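Local structure of nitrite oxidoreductase subunit A (Kuenenia stuttgartiensis, 7B04) at residues S620-L624 with M642-T646; R944-R948 with E1109-G1115; T1029-E1034 with Y1047-Y1053. The protein is the large, molybdenum-cofactor-bearing subunit of a three-subunit complex and belongs to the molybdopterin oxidoreductase family, also carrying an iron-sulfur cluster. All coordinates share one frame; numbering follows the deposited sequence.

Contact 1: S620-L624 with M642-T646; sequences SERPL and MPSPT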
loop_
_atom_site.group_PDB
_atom_site.type_symbol
_atom_site.label_atom_id
_atom_site.label_comp_id
_atom_site.label_asym_id
_atom_site.label_seq_id
_atom_site.Cartn_x
_atom_site.Cartn_y
_atom_site.Cartn_z
ATOM N N SER B 620 14.187 20.139 -19.854
ATOM C CA SER B 620 15.530 20.274 -20.414
ATOM C C SER B 620 16.075 21.674 -20.146
ATOM O O SER B 620 16.766 22.266 -20.978
ATOM C CB SER B 620 15.565 19.937 -21.909
ATOM O OG SER B 620 15.334 18.554 -22.119
ATOM N N GLU B 621 15.751 22.197 -18.962
ATOM C CA GLU B 621 16.284 23.466 -18.461
ATOM C C GLU B 621 15.977 24.634 -19.399
ATOM O O GLU B 621 16.812 25.514 -19.620
ATOM C CB GLU B 621 17.785 23.346 -18.206
ATOM C CG GLU B 621 18.318 24.375 -17.249
ATOM C CD GLU B 621 19.229 23.768 -16.223
ATOM O OE1 GLU B 621 18.842 23.787 -15.045
ATOM O OE2 GLU B 621 20.311 23.266 -16.590
ATOM N N ARG B 622 14.772 24.645 -19.966
ATOM C CA ARG B 622 14.342 25.720 -20.854
ATOM C C ARG B 622 12.921 26.149 -20.512
ATOM O O ARG B 622 12.095 25.304 -20.134
ATOM C CB ARG B 622 14.419 25.303 -22.329
ATOM C CG ARG B 622 15.798 24.813 -22.766
ATOM C CD ARG B 622 16.823 25.940 -22.759
ATOM N NE ARG B 622 18.108 25.521 -23.313
ATOM C CZ ARG B 622 19.111 25.025 -22.595
ATOM N NH1 ARG B 622 18.986 24.885 -21.281
ATOM N NH2 ARG B 622 20.242 24.670 -23.189
ATOM N N PRO B 623 12.606 27.436 -20.619
ATOM C CA PRO B 623 11.211 27.878 -20.517
ATOM C C PRO B 623 10.460 27.541 -21.802
ATOM O O PRO B 623 11.026 27.027 -22.765
ATOM C CB PRO B 623 11.330 29.395 -20.324
ATOM C CG PRO B 623 12.764 29.636 -19.941
ATOM C CD PRO B 623 13.533 28.576 -20.661
ATOM N N LEU B 624 9.163 27.848 -21.808
ATOM C CA LEU B 624 8.344 27.621 -22.996
ATOM C C LEU B 624 8.634 28.738 -23.985
ATOM O O LEU B 624 8.055 29.823 -23.929
ATOM C CB LEU B 624 6.863 27.556 -22.647
ATOM C CG LEU B 624 5.866 27.536 -23.816
ATOM C CD1 LEU B 624 6.163 26.417 -24.799
ATOM C CD2 LEU B 624 4.445 27.417 -23.299
ATOM N N MET B 642 10.056 33.059 -14.383
ATOM C CA MET B 642 11.283 32.809 -15.137
ATOM C C MET B 642 12.286 32.030 -14.292
ATOM O O MET B 642 12.597 32.441 -13.167
ATOM C CB MET B 642 11.898 34.121 -15.617
ATOM C CG MET B 642 12.996 33.944 -16.655
ATOM S SD MET B 642 12.430 33.064 -18.126
ATOM C CE MET B 642 11.357 34.288 -18.874
ATOM N N PRO B 643 12.814 30.911 -14.793
ATOM C CA PRO B 643 13.835 30.162 -14.049
ATOM C C PRO B 643 15.250 30.638 -14.329
ATOM O O PRO B 643 15.465 31.567 -15.113
ATOM C CB PRO B 643 13.627 28.729 -14.547
ATOM C CG PRO B 643 13.202 28.921 -15.968
ATOM C CD PRO B 643 12.357 30.177 -15.986
ATOM N N SER B 644 16.220 29.999 -13.689
ATOM C CA SER B 644 17.637 30.266 -13.861
ATOM C C SER B 644 18.361 28.947 -14.074
ATOM O O SER B 644 17.844 27.884 -13.716
ATOM C CB SER B 644 18.216 31.002 -12.640
ATOM O OG SER B 644 18.201 30.180 -11.487
ATOM N N PRO B 645 19.553 28.977 -14.674
ATOM C CA PRO B 645 20.300 27.731 -14.889
ATOM C C PRO B 645 20.606 27.013 -13.582
ATOM O O PRO B 645 20.889 27.639 -12.560
ATOM C CB PRO B 645 21.585 28.205 -15.580
ATOM C CG PRO B 645 21.210 29.490 -16.228
ATOM C CD PRO B 645 20.220 30.132 -15.301
ATOM N N THR B 646 20.536 25.682 -13.622
ATOM C CA THR B 646 20.873 24.847 -12.475
ATOM C C THR B 646 22.294 24.333 -12.651
ATOM O O THR B 646 22.591 23.632 -13.624
ATOM C CB THR B 646 19.910 23.669 -12.318
ATOM O OG1 THR B 646 18.558 24.144 -12.298
ATOM C CG2 THR B 646 20.202 22.902 -11.036
#

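Contact 2: R944-R948 with E1109-G1115; sequences RMDKR and ENGGMGG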
loop_
_atom_site.group_PDB
_atom_site.type_symbol
_atom_site.label_atom_id
_atom_site.label_comp_id
_atom_site.label_asym_id
_atom_site.label_seq_id
_atom_site.Cartn_x
_atom_site.Cartn_y
_atom_site.Cartn_z
ATOM N N ARG B 944 12.492 -16.171 -5.277
ATOM C CA ARG B 944 12.873 -15.830 -6.648
ATOM C C ARG B 944 13.144 -17.079 -7.489
ATOM O O ARG B 944 14.248 -17.304 -7.987
ATOM C CB ARG B 944 14.085 -14.896 -6.655
ATOM C CG ARG B 944 13.818 -13.529 -6.056
ATOM C CD ARG B 944 15.014 -12.613 -6.233
ATOM N NE ARG B 944 15.243 -12.289 -7.639
ATOM C CZ ARG B 944 16.254 -12.767 -8.357
ATOM N NH1 ARG B 944 16.409 -12.397 -9.621
ATOM N NH2 ARG B 944 17.126 -13.597 -7.803
ATOM N N MET B 945 12.102 -17.899 -7.642
ATOM C CA MET B 945 12.240 -19.118 -8.435
ATOM C C MET B 945 12.511 -18.809 -9.903
ATOM O O MET B 945 13.233 -19.560 -10.570
ATOM C CB MET B 945 10.987 -19.978 -8.290
ATOM C CG MET B 945 10.728 -20.437 -6.866
ATOM S SD MET B 945 9.211 -21.394 -6.708
ATOM C CE MET B 945 9.099 -21.561 -4.930
ATOM N N ASP B 946 11.945 -17.721 -10.423
ATOM C CA ASP B 946 12.252 -17.248 -11.771
ATOM C C ASP B 946 13.369 -16.220 -11.636
ATOM O O ASP B 946 13.139 -15.094 -11.191
ATOM C CB ASP B 946 11.009 -16.658 -12.429
ATOM C CG ASP B 946 11.211 -16.345 -13.902
ATOM O OD1 ASP B 946 12.318 -16.584 -14.428
ATOM O OD2 ASP B 946 10.252 -15.857 -14.536
ATOM N N LYS B 947 14.589 -16.608 -12.017
ATOM C CA LYS B 947 15.740 -15.736 -11.798
ATOM C C LYS B 947 15.665 -14.449 -12.611
ATOM O O LYS B 947 16.320 -13.466 -12.249
ATOM C CB LYS B 947 17.041 -16.494 -12.066
ATOM C CG LYS B 947 17.412 -16.729 -13.518
ATOM C CD LYS B 947 18.791 -17.379 -13.577
ATOM C CE LYS B 947 19.320 -17.504 -14.995
ATOM N NZ LYS B 947 20.699 -18.075 -15.001
ATOM N N ARG B 948 14.885 -14.426 -13.696
ATOM C CA ARG B 948 14.747 -13.201 -14.481
ATOM C C ARG B 948 14.112 -12.080 -13.666
ATOM O O ARG B 948 14.295 -10.897 -13.978
ATOM C CB ARG B 948 13.896 -13.460 -15.722
ATOM C CG ARG B 948 14.508 -14.376 -16.768
ATOM C CD ARG B 948 13.525 -14.587 -17.903
ATOM N NE ARG B 948 12.358 -15.348 -17.464
ATOM C CZ ARG B 948 11.212 -15.418 -18.135
ATOM N NH1 ARG B 948 11.069 -14.768 -19.281
ATOM N NH2 ARG B 948 10.205 -16.138 -17.658
ATOM N N GLU B 1109 9.280 -11.057 -24.203
ATOM C CA GLU B 1109 9.750 -12.388 -23.844
ATOM C C GLU B 1109 8.581 -13.178 -23.273
ATOM O O GLU B 1109 7.602 -12.606 -22.785
ATOM C CB GLU B 1109 10.910 -12.308 -22.841
ATOM C CG GLU B 1109 11.588 -13.631 -22.517
ATOM C CD GLU B 1109 12.765 -13.465 -21.577
ATOM O OE1 GLU B 1109 13.065 -12.313 -21.200
ATOM O OE2 GLU B 1109 13.386 -14.485 -21.210
ATOM N N ASN B 1110 8.696 -14.504 -23.340
ATOM C CA ASN B 1110 7.631 -15.369 -22.854
ATOM C C ASN B 1110 7.566 -15.326 -21.333
ATOM O O ASN B 1110 8.593 -15.256 -20.651
ATOM C CB ASN B 1110 7.853 -16.805 -23.329
ATOM C CG ASN B 1110 7.648 -16.962 -24.822
ATOM O OD1 ASN B 1110 6.708 -16.408 -25.392
ATOM N ND2 ASN B 1110 8.533 -17.714 -25.466
ATOM N N GLY B 1111 6.344 -15.382 -20.800
ATOM C CA GLY B 1111 6.172 -15.339 -19.360
ATOM C C GLY B 1111 6.545 -16.625 -18.652
ATOM O O GLY B 1111 6.737 -16.611 -17.432
ATOM N N GLY B 1112 6.647 -17.735 -19.387
ATOM C CA GLY B 1112 7.012 -18.997 -18.766
ATOM C C GLY B 1112 8.404 -18.957 -18.165
ATOM O O GLY B 1112 9.272 -18.192 -18.590
ATOM N N MET B 1113 8.593 -19.759 -17.119
ATOM C CA MET B 1113 9.879 -19.807 -16.431
ATOM C C MET B 1113 10.958 -20.292 -17.393
ATOM O O MET B 1113 10.797 -21.325 -18.061
ATOM C CB MET B 1113 9.797 -20.714 -15.211
ATOM C CG MET B 1113 11.128 -21.189 -14.688
ATOM S SD MET B 1113 11.564 -20.312 -13.169
ATOM C CE MET B 1113 10.315 -20.960 -12.064
ATOM N N GLY B 1114 12.041 -19.513 -17.489
ATOM C CA GLY B 1114 13.121 -19.776 -18.409
ATOM C C GLY B 1114 12.861 -19.314 -19.832
ATOM O O GLY B 1114 13.671 -19.607 -20.729
ATOM N N GLY B 1115 11.766 -18.595 -20.063
ATOM C CA GLY B 1115 11.358 -18.195 -21.388
ATOM C C GLY B 1115 10.646 -19.267 -22.183
ATOM O O GLY B 1115 10.298 -19.025 -23.347
HETATM O O HOH W 1 8.076 -17.220 -14.602
#

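Contact 3: T1029-E1034 with Y1047-Y1053; sequences TVQAHE and YQSSFRY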
loop_
_atom_site.group_PDB
_atom_site.type_symbol
_atom_site.label_atom_id
_atom_site.label_comp_id
_atom_site.label_asym_id
_atom_site.label_seq_id
_atom_site.Cartn_x
_atom_site.Cartn_y
_atom_site.Cartn_z
ATOM N N THR B 1029 22.506 -1.730 -12.040
ATOM C CA THR B 1029 21.483 -2.757 -11.873
ATOM C C THR B 1029 21.333 -3.577 -13.148
ATOM O O THR B 1029 21.137 -4.796 -13.090
ATOM C CB THR B 1029 20.146 -2.130 -11.473
ATOM O OG1 THR B 1029 19.732 -1.190 -12.470
ATOM C CG2 THR B 1029 20.270 -1.425 -10.132
ATOM N N VAL B 1030 21.416 -2.921 -14.307
ATOM C CA VAL B 1030 21.384 -3.642 -15.575
ATOM C C VAL B 1030 22.632 -4.506 -15.736
ATOM O O VAL B 1030 22.546 -5.654 -16.189
ATOM C CB VAL B 1030 21.211 -2.658 -16.747
ATOM C CG1 VAL B 1030 21.349 -3.382 -18.076
ATOM C CG2 VAL B 1030 19.858 -1.965 -16.658
ATOM N N GLN B 1031 23.809 -3.980 -15.369
ATOM C CA GLN B 1031 25.025 -4.789 -15.436
ATOM C C GLN B 1031 24.913 -6.026 -14.558
ATOM O O GLN B 1031 25.361 -7.111 -14.942
ATOM C CB GLN B 1031 26.259 -3.989 -15.009
ATOM C CG GLN B 1031 26.422 -2.599 -15.580
ATOM C CD GLN B 1031 27.752 -1.987 -15.177
ATOM O OE1 GLN B 1031 28.219 -1.025 -15.785
ATOM N NE2 GLN B 1031 28.380 -2.564 -14.156
ATOM N N ALA B 1032 24.329 -5.877 -13.370
ATOM C CA ALA B 1032 24.242 -6.993 -12.435
ATOM C C ALA B 1032 23.139 -7.965 -12.826
ATOM O O ALA B 1032 23.279 -9.177 -12.629
ATOM C CB ALA B 1032 24.022 -6.472 -11.015
ATOM N N HIS B 1033 22.034 -7.452 -13.372
ATOM C CA HIS B 1033 20.958 -8.327 -13.827
ATOM C C HIS B 1033 21.442 -9.277 -14.916
ATOM O O HIS B 1033 20.892 -10.371 -15.079
ATOM C CB HIS B 1033 19.781 -7.489 -14.326
ATOM C CG HIS B 1033 18.656 -8.299 -14.887
ATOM N ND1 HIS B 1033 17.815 -9.053 -14.097
ATOM C CD2 HIS B 1033 18.228 -8.470 -16.161
ATOM C CE1 HIS B 1033 16.921 -9.656 -14.861
ATOM N NE2 HIS B 1033 17.150 -9.319 -16.117
ATOM N N GLU B 1034 22.473 -8.879 -15.658
ATOM C CA GLU B 1034 23.028 -9.675 -16.742
ATOM C C GLU B 1034 24.335 -10.359 -16.360
ATOM O O GLU B 1034 24.904 -11.084 -17.182
ATOM C CB GLU B 1034 23.241 -8.800 -17.981
ATOM C CG GLU B 1034 21.950 -8.287 -18.604
ATOM C CD GLU B 1034 22.193 -7.299 -19.731
ATOM O OE1 GLU B 1034 23.353 -6.869 -19.910
ATOM O OE2 GLU B 1034 21.224 -6.953 -20.439
ATOM N N TYR B 1047 21.941 -0.848 -4.206
ATOM C CA TYR B 1047 20.733 -0.302 -4.806
ATOM C C TYR B 1047 20.051 -1.355 -5.667
ATOM O O TYR B 1047 20.696 -2.081 -6.431
ATOM C CB TYR B 1047 21.058 0.935 -5.631
ATOM C CG TYR B 1047 19.923 1.396 -6.534
ATOM C CD1 TYR B 1047 18.789 2.007 -6.010
ATOM C CD2 TYR B 1047 20.006 1.252 -7.911
ATOM C CE1 TYR B 1047 17.761 2.431 -6.840
ATOM C CE2 TYR B 1047 18.984 1.678 -8.737
ATOM C CZ TYR B 1047 17.866 2.267 -8.200
ATOM O OH TYR B 1047 16.849 2.691 -9.027
ATOM N N GLN B 1048 18.744 -1.462 -5.503
ATOM C CA GLN B 1048 17.927 -2.456 -6.173
ATOM C C GLN B 1048 16.936 -1.794 -7.119
ATOM O O GLN B 1048 16.223 -0.862 -6.716
ATOM C CB GLN B 1048 17.182 -3.248 -5.112
ATOM C CG GLN B 1048 15.917 -3.829 -5.572
ATOM C CD GLN B 1048 16.023 -5.229 -6.054
ATOM O OE1 GLN B 1048 15.021 -5.901 -6.282
ATOM N NE2 GLN B 1048 17.250 -5.673 -6.262
ATOM N N SER B 1049 16.887 -2.268 -8.364
ATOM C CA SER B 1049 15.881 -1.785 -9.304
ATOM C C SER B 1049 14.670 -2.704 -9.275
ATOM O O SER B 1049 14.788 -3.918 -9.064
ATOM C CB SER B 1049 16.430 -1.712 -10.734
ATOM O OG SER B 1049 15.376 -1.838 -11.663
ATOM N N SER B 1050 13.503 -2.110 -9.469
ATOM C CA SER B 1050 12.250 -2.844 -9.535
ATOM C C SER B 1050 11.924 -3.330 -10.945
ATOM O O SER B 1050 10.893 -3.981 -11.136
ATOM C CB SER B 1050 11.110 -1.977 -9.002
ATOM O OG SER B 1050 11.492 -1.288 -7.816
ATOM N N PHE B 1051 12.717 -2.952 -11.942
ATOM C CA PHE B 1051 12.522 -3.371 -13.323
ATOM C C PHE B 1051 13.775 -4.095 -13.792
ATOM O O PHE B 1051 14.869 -3.890 -13.251
ATOM C CB PHE B 1051 12.265 -2.182 -14.275
ATOM C CG PHE B 1051 11.288 -1.185 -13.748
ATOM C CD1 PHE B 1051 11.698 -0.215 -12.857
ATOM C CD2 PHE B 1051 9.969 -1.192 -14.167
ATOM C CE1 PHE B 1051 10.813 0.717 -12.369
ATOM C CE2 PHE B 1051 9.076 -0.251 -13.681
ATOM C CZ PHE B 1051 9.501 0.700 -12.780
ATOM N N ARG B 1052 13.619 -4.925 -14.825
ATOM C CA ARG B 1052 14.795 -5.480 -15.489
ATOM C C ARG B 1052 15.533 -4.386 -16.251
ATOM O O ARG B 1052 16.730 -4.153 -16.039
ATOM C CB ARG B 1052 14.395 -6.627 -16.422
ATOM C CG ARG B 1052 13.731 -7.796 -15.718
ATOM C CD ARG B 1052 13.311 -8.865 -16.712
ATOM N NE ARG B 1052 14.457 -9.542 -17.312
ATOM C CZ ARG B 1052 14.369 -10.423 -18.303
ATOM N NH1 ARG B 1052 13.185 -10.736 -18.814
ATOM N NH2 ARG B 1052 15.466 -10.992 -18.785
ATOM N N TYR B 1053 14.820 -3.691 -17.130
ATOM C CA TYR B 1053 15.337 -2.528 -17.830
ATOM C C TYR B 1053 14.288 -1.424 -17.805
ATOM O O TYR B 1053 13.084 -1.688 -17.733
ATOM C CB TYR B 1053 15.708 -2.832 -19.290
ATOM C CG TYR B 1053 16.480 -4.111 -19.511
ATOM C CD1 TYR B 1053 15.819 -5.309 -19.728
ATOM C CD2 TYR B 1053 17.870 -4.117 -19.524
ATOM C CE1 TYR B 1053 16.516 -6.481 -19.937
ATOM C CE2 TYR B 1053 18.576 -5.288 -19.736
ATOM C CZ TYR B 1053 17.890 -6.467 -19.941
ATOM O OH TYR B 1053 18.570 -7.644 -20.153
HETATM O O HOH W 2 17.851 -3.046 -13.582
#

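Contact 1: S620-L624 with M642-T646
E621 reaches across to T646 with one carboxylate oxygen, OE1, which takes two donors from the same residue. The backbone N of T646 lies 2.9 Å from E621 OE1 and arrives from above the carboxylate plane, 65° out of it. T646 OG1 adds a weak bond to the same oxygen. Threonine suits this place because its hydroxyl, held beside its own backbone N (chi1 -53°), lets both donors converge on one acceptor. E621 swings its CG anti to its backbone N and then bends at chi2, bringing the acid to T646, while its other oxygen, OE2, bonds Y206. K223 bonds T646 OG1 as well, and its charge probably makes the buried acid less costly. At the other end the contact is apolar. P623 CG lies 3.9 Å from M642 SD and 4.0 Å from P643 CD, the compact proline rings crossing at a slant and the methionine, bent at chi2 and chi3, presenting its sulfur. The two chains run in opposite directions. Helix 208-213 lies against them, M210 touching both E621 and P623, and E209 and R213 meeting M642, just before the chains enter strand 625-627 and the sheet strand 648-652.

Contact 2: R944-R948 with E1109-G1115
A salt-bridge network of D946, R948 and E1109 ties the loop 944-948 to the glycine-rich turn that leaves strand 1102-1109. R948 is its centre, its chain bent at chi3 (-67°) so that the guanidinium lies within the turn. On one edge NE points to D946 OD1 at 3.3 Å, meeting the syn lone pair, while NH2 makes a weaker link to D946 OD2. On another edge NH1 bonds N1110 O at 2.9 Å, nearly straight, in the guanidinium plane. NH1 also bridges E1109 OE2 at 3.0 Å, although the carboxylate is turned 59° from the guanidinium. The acids are shared: D946 also pairs with R1004 and E1109 with R1052, so each acid lies between two arginines, which probably offsets the concentration of like charge.

Arginine suits this place because one flat group can bind acids and a backbone carbonyl in several directions. G1115 N sits 3.7 Å above the guanidinium plane, and G1114 and G1115, with no CB, adopt positive phi easily. M1113 folds its thioether back over the loop, SD 3.8 Å from D946 CB. M945 and M1113 also pack on K137 of subunit B. The arrangement is that of a surface loop pinned through an arginine to a turn at the end of a sheet strand, beside a subunit interface.

Contact 3: T1029-E1034 with Y1047-Y1053
H1033 and R1052 meet through a direct hydrogen bond: R1052 NE gives its hydrogen to H1033 NE2 at 3.0 Å, with an N-H...N angle of 167°. The imidazole nitrogen lies in the guanidinium plane, whereas the donor is tilted from the ring plane. H1033 has CG anti to its backbone N (chi1 177°), which carries the imidazole off the helix toward R1052 and Y1053. Because NE2 acts as acceptor and ND1 weakly bonds G1039 O, the histidine is probably neutral, with its proton on ND1. R1052 also covers a face of the imidazole, its CB 4.3 Å from the ring centroid in a CH-pi contact. The histidine's edge turns toward the face of Y1053 in an offset edge-to-face pair, the centroids 5.8 Å apart and the planes at 87°.

Tyrosine suits its place because it is ring and donor at once. Its OH bonds E1034 OE2 at 2.8 Å, on the anti lone pair, and the edge of its ring receives V1030 CG1. T1029 CG2 rests 3.5 Å from Y1047 CD2, its methyl packing at a slant against the ring.

Further out, a water donates to T1029 OG1 and R1052 O, joining helix and loop, while T1029 OG1 itself is also bonded to S1026 N. Just before R1052, S1049 OG bonds F1051 O at 2.6 Å within the loop, and also S1025 OG. The guanidinium is positioned by a salt bridge to E1109 and a cation-pi contact with Y974. W1023 meets the ring of Y1047 with nearly parallel planes; the Y1047 side chain is about 10 Å from a bound MD1, so the contact lies near the cofactor.

Helix 1027-1033 thus rests on the loop 1047-1053, with V1030 and Y1053 also touching helix 994-999, and R1052 and Y1053 packing against strand 1001-1007.

In the fold
Contacts 1 and 3 are buried, while contact 2 lies at the surface, where other subunits of the assembly reach it. Contact 1 stands apart, its nearest atoms about 20 Å from contact 3 and about 30 Å from contact 2, and it joins two loops within the molybdopterin oxidoreductase family region through proline packing and a single carboxylate. Contacts 2 and 3 adjoin: the salt bridge E1109 OE1 to R1052 NH1 is 2.9 Å long, and R948 O packs on H1033 and R1052. Both lie against one sheet, contact 2 by charge where strand 1102-1109 ends, contact 3 against strand 1001-1007 by aromatic packing with arginine-histidine and tyrosine-glutamate hydrogen bonds.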